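Local coordinates for protein serine acetyltransferase (Bacteroides vulgatus ATCC 8482, PDB 3F1X) that probably transfers an acetyl group from acetyl-CoA to the hydroxyl of L-serine, the step that leads into cysteine biosynthesis, at residues Ala51-Gly56 with Ser121-Leu126; Arg128-Asp133 with Arg158-Tyr163. All coordinates share one frame; numbering follows the deposited sequence.

Contact 1: Ala51-Gly56 with Ser121-Leu126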
ATOM      1  N   ALA A  51      17.341   1.434  13.239  1.00 15.69           N
ATOM      2  CA  ALA A  51      16.897   0.210  13.887  1.00 16.52           C
ATOM      3  C   ALA A  51      18.058  -0.675  14.287  1.00 16.19           C
ATOM      4  O   ALA A  51      17.932  -1.498  15.188  1.00 16.85           O
ATOM      5  CB  ALA A  51      15.954  -0.554  12.968  1.00 18.25           C
ATOM      6  N   ILE A  52      19.177  -0.524  13.594  1.00 15.58           N
ATOM      7  CA  ILE A  52      20.366  -1.304  13.893  1.00 17.00           C
ATOM      8  C   ILE A  52      21.189  -0.598  14.973  1.00 17.92           C
ATOM      9  O   ILE A  52      21.772  -1.240  15.843  1.00 17.95           O
ATOM     10  CB  ILE A  52      21.237  -1.482  12.634  1.00 14.98           C
ATOM     11  CG1 ILE A  52      20.498  -2.336  11.612  1.00 15.62           C
ATOM     12  CG2 ILE A  52      22.561  -2.120  13.007  1.00 15.25           C
ATOM     13  CD1 ILE A  52      21.098  -2.299  10.219  1.00 12.34           C
ATOM     14  N   ILE A  53      21.238   0.727  14.904  1.00 19.11           N
ATOM     15  CA  ILE A  53      21.988   1.508  15.883  1.00 18.98           C
ATOM     16  C   ILE A  53      21.284   1.489  17.243  1.00 19.14           C
ATOM     17  O   ILE A  53      21.929   1.396  18.284  1.00 18.74           O
ATOM     18  CB  ILE A  53      22.153   2.965  15.404  1.00 16.95           C
ATOM     19  CG1 ILE A  53      23.093   3.000  14.199  1.00 14.75           C
ATOM     20  CG2 ILE A  53      22.648   3.852  16.561  1.00 17.10           C
ATOM     21  CD1 ILE A  53      23.055   4.304  13.396  1.00 12.77           C
ATOM     22  N   PHE A  54      19.961   1.582  17.230  1.00 20.04           N
ATOM     23  CA  PHE A  54      19.168   1.559  18.463  1.00 19.86           C
ATOM     24  C   PHE A  54      18.255   0.343  18.397  1.00 20.68           C
ATOM     25  O   PHE A  54      17.055   0.467  18.166  1.00 20.99           O
ATOM     26  CB  PHE A  54      18.318   2.827  18.564  1.00 20.59           C
ATOM     27  CG  PHE A  54      19.113   4.095  18.526  1.00 20.23           C
ATOM     28  CD1 PHE A  54      19.941   4.445  19.592  1.00 18.74           C
ATOM     29  CD2 PHE A  54      19.030   4.944  17.428  1.00 20.57           C
ATOM     30  CE1 PHE A  54      20.680   5.635  19.562  1.00 21.15           C
ATOM     31  CE2 PHE A  54      19.764   6.139  17.380  1.00 22.22           C
ATOM     32  CZ  PHE A  54      20.587   6.482  18.449  1.00 21.84           C
ATOM     33  N   PRO A  55      18.814  -0.855  18.612  1.00 21.83           N
ATOM     34  CA  PRO A  55      18.030  -2.094  18.560  1.00 23.51           C
ATOM     35  C   PRO A  55      16.809  -2.167  19.467  1.00 25.24           C
ATOM     36  O   PRO A  55      16.879  -1.867  20.657  1.00 22.81           O
ATOM     37  CB  PRO A  55      19.064  -3.172  18.883  1.00 22.41           C
ATOM     38  CG  PRO A  55      20.031  -2.464  19.770  1.00 24.26           C
ATOM     39  CD  PRO A  55      20.176  -1.107  19.109  1.00 19.45           C
ATOM     40  N   GLY A  56      15.685  -2.571  18.891  1.00 26.27           N
ATOM     41  CA  GLY A  56      14.469  -2.677  19.670  1.00 33.25           C
ATOM     42  C   GLY A  56      13.642  -1.402  19.735  1.00 36.49           C
ATOM     43  O   GLY A  56      12.473  -1.454  20.113  1.00 37.73           O
ATOM     44  N   SER A 121      30.289  -1.682   8.656  1.00 18.18           N
ATOM     45  CA  SER A 121      31.292  -2.004   9.662  1.00 16.84           C
ATOM     46  C   SER A 121      31.515  -0.818  10.587  1.00 18.04           C
ATOM     47  O   SER A 121      32.183  -0.944  11.614  1.00 17.51           O
ATOM     48  CB  SER A 121      32.624  -2.375   9.009  1.00 19.18           C
ATOM     49  OG  SER A 121      33.293  -1.226   8.530  1.00 20.53           O
ATOM     50  N   LYS A 122      30.961   0.333  10.214  1.00 18.65           N
ATOM     51  CA  LYS A 122      31.091   1.542  11.017  1.00 20.30           C
ATOM     52  C   LYS A 122      29.911   1.766  11.962  1.00 18.67           C
ATOM     53  O   LYS A 122      29.952   2.664  12.801  1.00 18.74           O
ATOM     54  CB  LYS A 122      31.241   2.775  10.116  1.00 24.04           C
ATOM     55  CG  LYS A 122      32.673   3.127   9.752  1.00 30.67           C
ATOM     56  CD  LYS A 122      33.352   2.041   8.944  1.00 36.64           C
ATOM     57  CE  LYS A 122      34.793   2.430   8.616  1.00 40.20           C
ATOM     58  NZ  LYS A 122      35.482   1.426   7.753  1.00 40.84           N
ATOM     59  N   LEU A 123      28.861   0.965  11.823  1.00 16.82           N
ATOM     60  CA  LEU A 123      27.687   1.112  12.678  1.00 18.41           C
ATOM     61  C   LEU A 123      27.979   0.971  14.171  1.00 19.73           C
ATOM     62  O   LEU A 123      27.373   1.666  14.990  1.00 18.73           O
ATOM     63  CB  LEU A 123      26.600   0.119  12.252  1.00 17.63           C
ATOM     64  CG  LEU A 123      25.980   0.474  10.895  1.00 17.30           C
ATOM     65  CD1 LEU A 123      25.034  -0.622  10.424  1.00 19.21           C
ATOM     66  CD2 LEU A 123      25.244   1.807  11.033  1.00 19.37           C
ATOM     67  N   PRO A 124      28.897   0.066  14.554  1.00 19.75           N
ATOM     68  CA  PRO A 124      29.173  -0.053  15.993  1.00 20.09           C
ATOM     69  C   PRO A 124      29.739   1.255  16.549  1.00 20.40           C
ATOM     70  O   PRO A 124      29.393   1.682  17.652  1.00 19.83           O
ATOM     71  CB  PRO A 124      30.179  -1.199  16.064  1.00 21.28           C
ATOM     72  CG  PRO A 124      29.758  -2.078  14.907  1.00 21.63           C
ATOM     73  CD  PRO A 124      29.491  -1.055  13.806  1.00 19.75           C
ATOM     74  N   GLU A 125      30.602   1.892  15.770  1.00 20.26           N
ATOM     75  CA  GLU A 125      31.210   3.151  16.177  1.00 21.32           C
ATOM     76  C   GLU A 125      30.160   4.259  16.164  1.00 19.57           C
ATOM     77  O   GLU A 125      30.129   5.097  17.056  1.00 16.67           O
ATOM     78  CB  GLU A 125      32.366   3.491  15.236  1.00 24.27           C
ATOM     79  CG  GLU A 125      33.077   4.816  15.520  1.00 28.61           C
ATOM     80  CD  GLU A 125      33.733   4.861  16.888  1.00 32.79           C
ATOM     81  OE1 GLU A 125      34.299   3.834  17.313  1.00 34.60           O
ATOM     82  OE2 GLU A 125      33.693   5.928  17.536  1.00 35.19           O
ATOM     83  N   LEU A 126      29.297   4.259  15.151  1.00 18.65           N
ATOM     84  CA  LEU A 126      28.255   5.271  15.075  1.00 18.38           C
ATOM     85  C   LEU A 126      27.365   5.166  16.305  1.00 17.52           C
ATOM     86  O   LEU A 126      26.956   6.175  16.871  1.00 16.59           O
ATOM     87  CB  LEU A 126      27.430   5.100  13.795  1.00 18.77           C
ATOM     88  CG  LEU A 126      28.172   5.434  12.499  1.00 20.59           C
ATOM     89  CD1 LEU A 126      27.271   5.178  11.308  1.00 23.55           C
ATOM     90  CD2 LEU A 126      28.620   6.890  12.518  1.00 22.59           C
TER
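Leu123 points from helix 123-139 at the C-terminal end of helix 39-53, and its forked tip meets two successive isoleucines. From CB the chain runs to CG, which lies anti to the carbonyl carbon (chi1 -70°), and there it divides. One branch, Leu123 CD1, reaches CG2 of Ile52 at 3.9 Å. The other, Leu123 CD2, settles against Ile53, 4.0 Å from its CG1 and 4.1 Å from its CD1, touching the ethyl arm along its length. Both isoleucine side chains cross that of Leu123 at about a right angle. Ile53 CD1 then continues to the next turn of the helix, where it lies 4.5 Å from Leu126 CB. Branched aliphatic residues suit this place, since the two methyls of one leucine can serve two neighbours at once. Leu17 of a second subunit also packs on Ile52. Arg127, of the same helix as Leu123, adds a polar tie to the end of helix 39-53, donating to Ile52 O and, weakly, to Ile53 O. All four touching residues are buried and their side chains are purely hydrocarbon, which implies that this packing works by shape fit and exclusion of water, with no directional bond of its own.

Contact 2: Arg128-Asp133 with Arg158-Tyr163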
ATOM      1  N   ARG A 128      28.245   4.142  19.223  1.00 18.16           N
ATOM      2  CA  ARG A 128      29.005   4.680  20.349  1.00 20.75           C
ATOM      3  C   ARG A 128      28.954   6.202  20.388  1.00 20.03           C
ATOM      4  O   ARG A 128      28.810   6.797  21.455  1.00 21.00           O
ATOM      5  CB  ARG A 128      30.474   4.251  20.276  1.00 21.71           C
ATOM      6  CG  ARG A 128      30.703   2.759  20.395  1.00 24.58           C
ATOM      7  CD  ARG A 128      32.190   2.442  20.457  1.00 27.30           C
ATOM      8  NE  ARG A 128      32.425   1.020  20.243  1.00 33.83           N
ATOM      9  CZ  ARG A 128      32.995   0.518  19.157  1.00 33.27           C
ATOM     10  NH1 ARG A 128      33.394   1.323  18.185  1.00 34.83           N
ATOM     11  NH2 ARG A 128      33.158  -0.790  19.038  1.00 40.03           N
ATOM     12  N   ILE A 129      29.082   6.836  19.226  1.00 18.57           N
ATOM     13  CA  ILE A 129      29.050   8.290  19.183  1.00 20.15           C
ATOM     14  C   ILE A 129      27.649   8.820  19.449  1.00 19.25           C
ATOM     15  O   ILE A 129      27.463   9.707  20.274  1.00 20.07           O
ATOM     16  CB  ILE A 129      29.536   8.835  17.820  1.00 22.53           C
ATOM     17  CG1 ILE A 129      30.950   8.331  17.532  1.00 23.79           C
ATOM     18  CG2 ILE A 129      29.529  10.361  17.852  1.00 22.29           C
ATOM     19  CD1 ILE A 129      31.497   8.737  16.175  1.00 25.51           C
ATOM     20  N   LEU A 130      26.666   8.265  18.752  1.00 17.66           N
ATOM     21  CA  LEU A 130      25.297   8.705  18.926  1.00 17.13           C
ATOM     22  C   LEU A 130      24.868   8.533  20.371  1.00 16.30           C
ATOM     23  O   LEU A 130      24.091   9.325  20.875  1.00 17.32           O
ATOM     24  CB  LEU A 130      24.366   7.942  17.981  1.00 14.48           C
ATOM     25  CG  LEU A 130      24.618   8.311  16.514  1.00 15.55           C
ATOM     26  CD1 LEU A 130      23.841   7.391  15.593  1.00 14.34           C
ATOM     27  CD2 LEU A 130      24.223   9.756  16.299  1.00 14.44           C
ATOM     28  N   ALA A 131      25.383   7.503  21.039  1.00 18.15           N
ATOM     29  CA  ALA A 131      25.047   7.274  22.439  1.00 18.16           C
ATOM     30  C   ALA A 131      25.415   8.505  23.277  1.00 18.46           C
ATOM     31  O   ALA A 131      24.680   8.883  24.190  1.00 17.67           O
ATOM     32  CB  ALA A 131      25.773   6.025  22.973  1.00 20.63           C
ATOM     33  N   THR A 132      26.543   9.141  22.961  1.00 19.19           N
ATOM     34  CA  THR A 132      26.954  10.324  23.714  1.00 18.46           C
ATOM     35  C   THR A 132      26.044  11.502  23.392  1.00 17.51           C
ATOM     36  O   THR A 132      25.804  12.363  24.247  1.00 17.32           O
ATOM     37  CB  THR A 132      28.428  10.715  23.427  1.00 18.56           C
ATOM     38  OG1 THR A 132      28.553  11.221  22.094  1.00 18.89           O
ATOM     39  CG2 THR A 132      29.331   9.498  23.609  1.00 17.99           C
ATOM     40  N   ASP A 133      25.539  11.546  22.160  1.00 18.19           N
ATOM     41  CA  ASP A 133      24.635  12.630  21.755  1.00 18.44           C
ATOM     42  C   ASP A 133      23.316  12.498  22.519  1.00 18.07           C
ATOM     43  O   ASP A 133      22.744  13.496  22.955  1.00 17.29           O
ATOM     44  CB  ASP A 133      24.343  12.585  20.252  1.00 19.36           C
ATOM     45  CG  ASP A 133      25.593  12.705  19.407  1.00 17.77           C
ATOM     46  OD1 ASP A 133      26.509  13.465  19.786  1.00 20.20           O
ATOM     47  OD2 ASP A 133      25.654  12.049  18.349  1.00 19.95           O
ATOM     48  N   ARG A 158      17.342  12.454  15.361  1.00 20.73           N
ATOM     49  CA  ARG A 158      17.134  11.971  14.007  1.00 18.48           C
ATOM     50  C   ARG A 158      18.027  12.720  13.029  1.00 16.55           C
ATOM     51  O   ARG A 158      18.648  12.114  12.159  1.00 15.16           O
ATOM     52  CB  ARG A 158      15.660  12.132  13.613  1.00 19.63           C
ATOM     53  CG  ARG A 158      14.749  11.202  14.385  1.00 25.95           C
ATOM     54  CD  ARG A 158      13.273  11.458  14.127  1.00 30.36           C
ATOM     55  NE  ARG A 158      12.435  10.539  14.898  1.00 34.95           N
ATOM     56  CZ  ARG A 158      11.105  10.536  14.871  1.00 37.64           C
ATOM     57  NH1 ARG A 158      10.422   9.663  15.605  1.00 37.32           N
ATOM     58  NH2 ARG A 158      10.456  11.409  14.111  1.00 37.75           N
ATOM     59  N   ALA A 159      18.094  14.043  13.177  1.00 15.64           N
ATOM     60  CA  ALA A 159      18.930  14.860  12.298  1.00 15.41           C
ATOM     61  C   ALA A 159      20.405  14.533  12.518  1.00 16.17           C
ATOM     62  O   ALA A 159      21.156  14.354  11.563  1.00 17.38           O
ATOM     63  CB  ALA A 159      18.679  16.344  12.563  1.00 15.53           C
ATOM     64  N   ILE A 160      20.815  14.453  13.780  1.00 15.86           N
ATOM     65  CA  ILE A 160      22.205  14.151  14.108  1.00 17.59           C
ATOM     66  C   ILE A 160      22.573  12.744  13.629  1.00 18.62           C
ATOM     67  O   ILE A 160      23.681  12.513  13.142  1.00 17.02           O
ATOM     68  CB  ILE A 160      22.450  14.291  15.634  1.00 17.96           C
ATOM     69  CG1 ILE A 160      22.264  15.751  16.043  1.00 17.40           C
ATOM     70  CG2 ILE A 160      23.867  13.836  16.004  1.00 18.47           C
ATOM     71  CD1 ILE A 160      22.211  15.969  17.533  1.00 17.29           C
ATOM     72  N   SER A 161      21.642  11.805  13.756  1.00 17.77           N
ATOM     73  CA  SER A 161      21.885  10.443  13.296  1.00 17.55           C
ATOM     74  C   SER A 161      22.092  10.453  11.788  1.00 17.00           C
ATOM     75  O   SER A 161      23.059   9.877  11.290  1.00 15.11           O
ATOM     76  CB  SER A 161      20.701   9.539  13.639  1.00 16.92           C
ATOM     77  OG  SER A 161      20.567   9.394  15.035  1.00 26.00           O
ATOM     78  N   ASN A 162      21.186  11.115  11.064  1.00 15.86           N
ATOM     79  CA  ASN A 162      21.286  11.195   9.605  1.00 15.45           C
ATOM     80  C   ASN A 162      22.626  11.830   9.220  1.00 15.88           C
ATOM     81  O   ASN A 162      23.301  11.374   8.293  1.00 13.68           O
ATOM     82  CB  ASN A 162      20.137  12.033   9.012  1.00 15.02           C
ATOM     83  CG  ASN A 162      18.864  11.221   8.774  1.00 16.40           C
ATOM     84  OD1 ASN A 162      18.414  10.474   9.642  1.00 20.34           O
ATOM     85  ND2 ASN A 162      18.267  11.386   7.594  1.00 18.87           N
ATOM     86  N   TYR A 163      22.995  12.893   9.929  1.00 13.87           N
ATOM     87  CA  TYR A 163      24.261  13.576   9.678  1.00 15.37           C
ATOM     88  C   TYR A 163      25.462  12.634   9.829  1.00 16.55           C
ATOM     89  O   TYR A 163      26.277  12.509   8.913  1.00 18.09           O
ATOM     90  CB  TYR A 163      24.455  14.760  10.639  1.00 14.82           C
ATOM     91  CG  TYR A 163      25.912  15.120  10.793  1.00 15.74           C
ATOM     92  CD1 TYR A 163      26.617  15.712   9.751  1.00 19.00           C
ATOM     93  CD2 TYR A 163      26.619  14.753  11.935  1.00 17.86           C
ATOM     94  CE1 TYR A 163      28.004  15.921   9.842  1.00 15.45           C
ATOM     95  CE2 TYR A 163      27.998  14.953  12.030  1.00 16.52           C
ATOM     96  CZ  TYR A 163      28.678  15.532  10.982  1.00 16.28           C
ATOM     97  OH  TYR A 163      30.039  15.699  11.082  1.00 17.78           O
TER
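Leu130 of helix 123-139 reaches across to helix 155-171 and lays both its methyls against Ser161, with Leu130 CD1 and CD2 each 3.9 Å from Ser161 OG. Leu130 CD2 also comes 3.9 Å from the CA of Ser161 and 4.1 Å from CG2 of Ile160, so the end of the leucine rests against backbone as well as side chains. A chi1 of -68° sets CG beside the backbone N, and the fork beyond it brings the methyls nearer the partner helix than the CB direction alone would suggest. A small residue such as serine fits here: it lets the leucine approach the helix surface, while its buried hydroxyl is bonded to Ile157 O, one turn back in its own helix.

Three residues on from Leu130, Asp133 meets Ile160, the residue before Ser161; the two point at each other and their side chains cross obliquely. The CG2 methyl of Ile160 comes 3.4 Å from OD2 and 4.0 Å from CG of the Asp133 carboxylate, a close van der Waals contact. The polar demands of Asp133 are met by others: OD2 forms a salt bridge with Arg164 NE, and OD1 accepts from Phe203 N. These partners probably favour the charged form and restrain rotation of the carboxylate, while the methyl of Ile160 packs against its flank.

The segment axes approach to 10.7 Å and run nearly antiparallel, at 156°. This rather wide spacing leaves room for the side chains between the helices. Such antiparallel helix packing belongs to the mainly helical N-terminal domain of serine acetyltransferases, which precedes the left-handed parallel beta-helix; the bond to Phe203 ties it to that coil.

Both contacts are buried and share helix 123-139, which meets helix 39-53 through Leu123 and Leu126 in contact 1 and helix 155-171 farther along in contact 2. Their centres are 10 Å apart, and they join directly: Ile53 CG2 packs on Leu130 CD1 at 3.9 Å, while the Phe54 ring touches both Leu130 and Ser161. The three helices therefore share one continuous core. Contact 1, bordered by a second subunit, is wholly aliphatic in its touching side chains. Contact 2 lies nearer the centre of the chain and mixes aliphatic groups with a serine and an aspartate, whose polar atoms are bonded to neighbours in helix 155-171 and in the beta-helix.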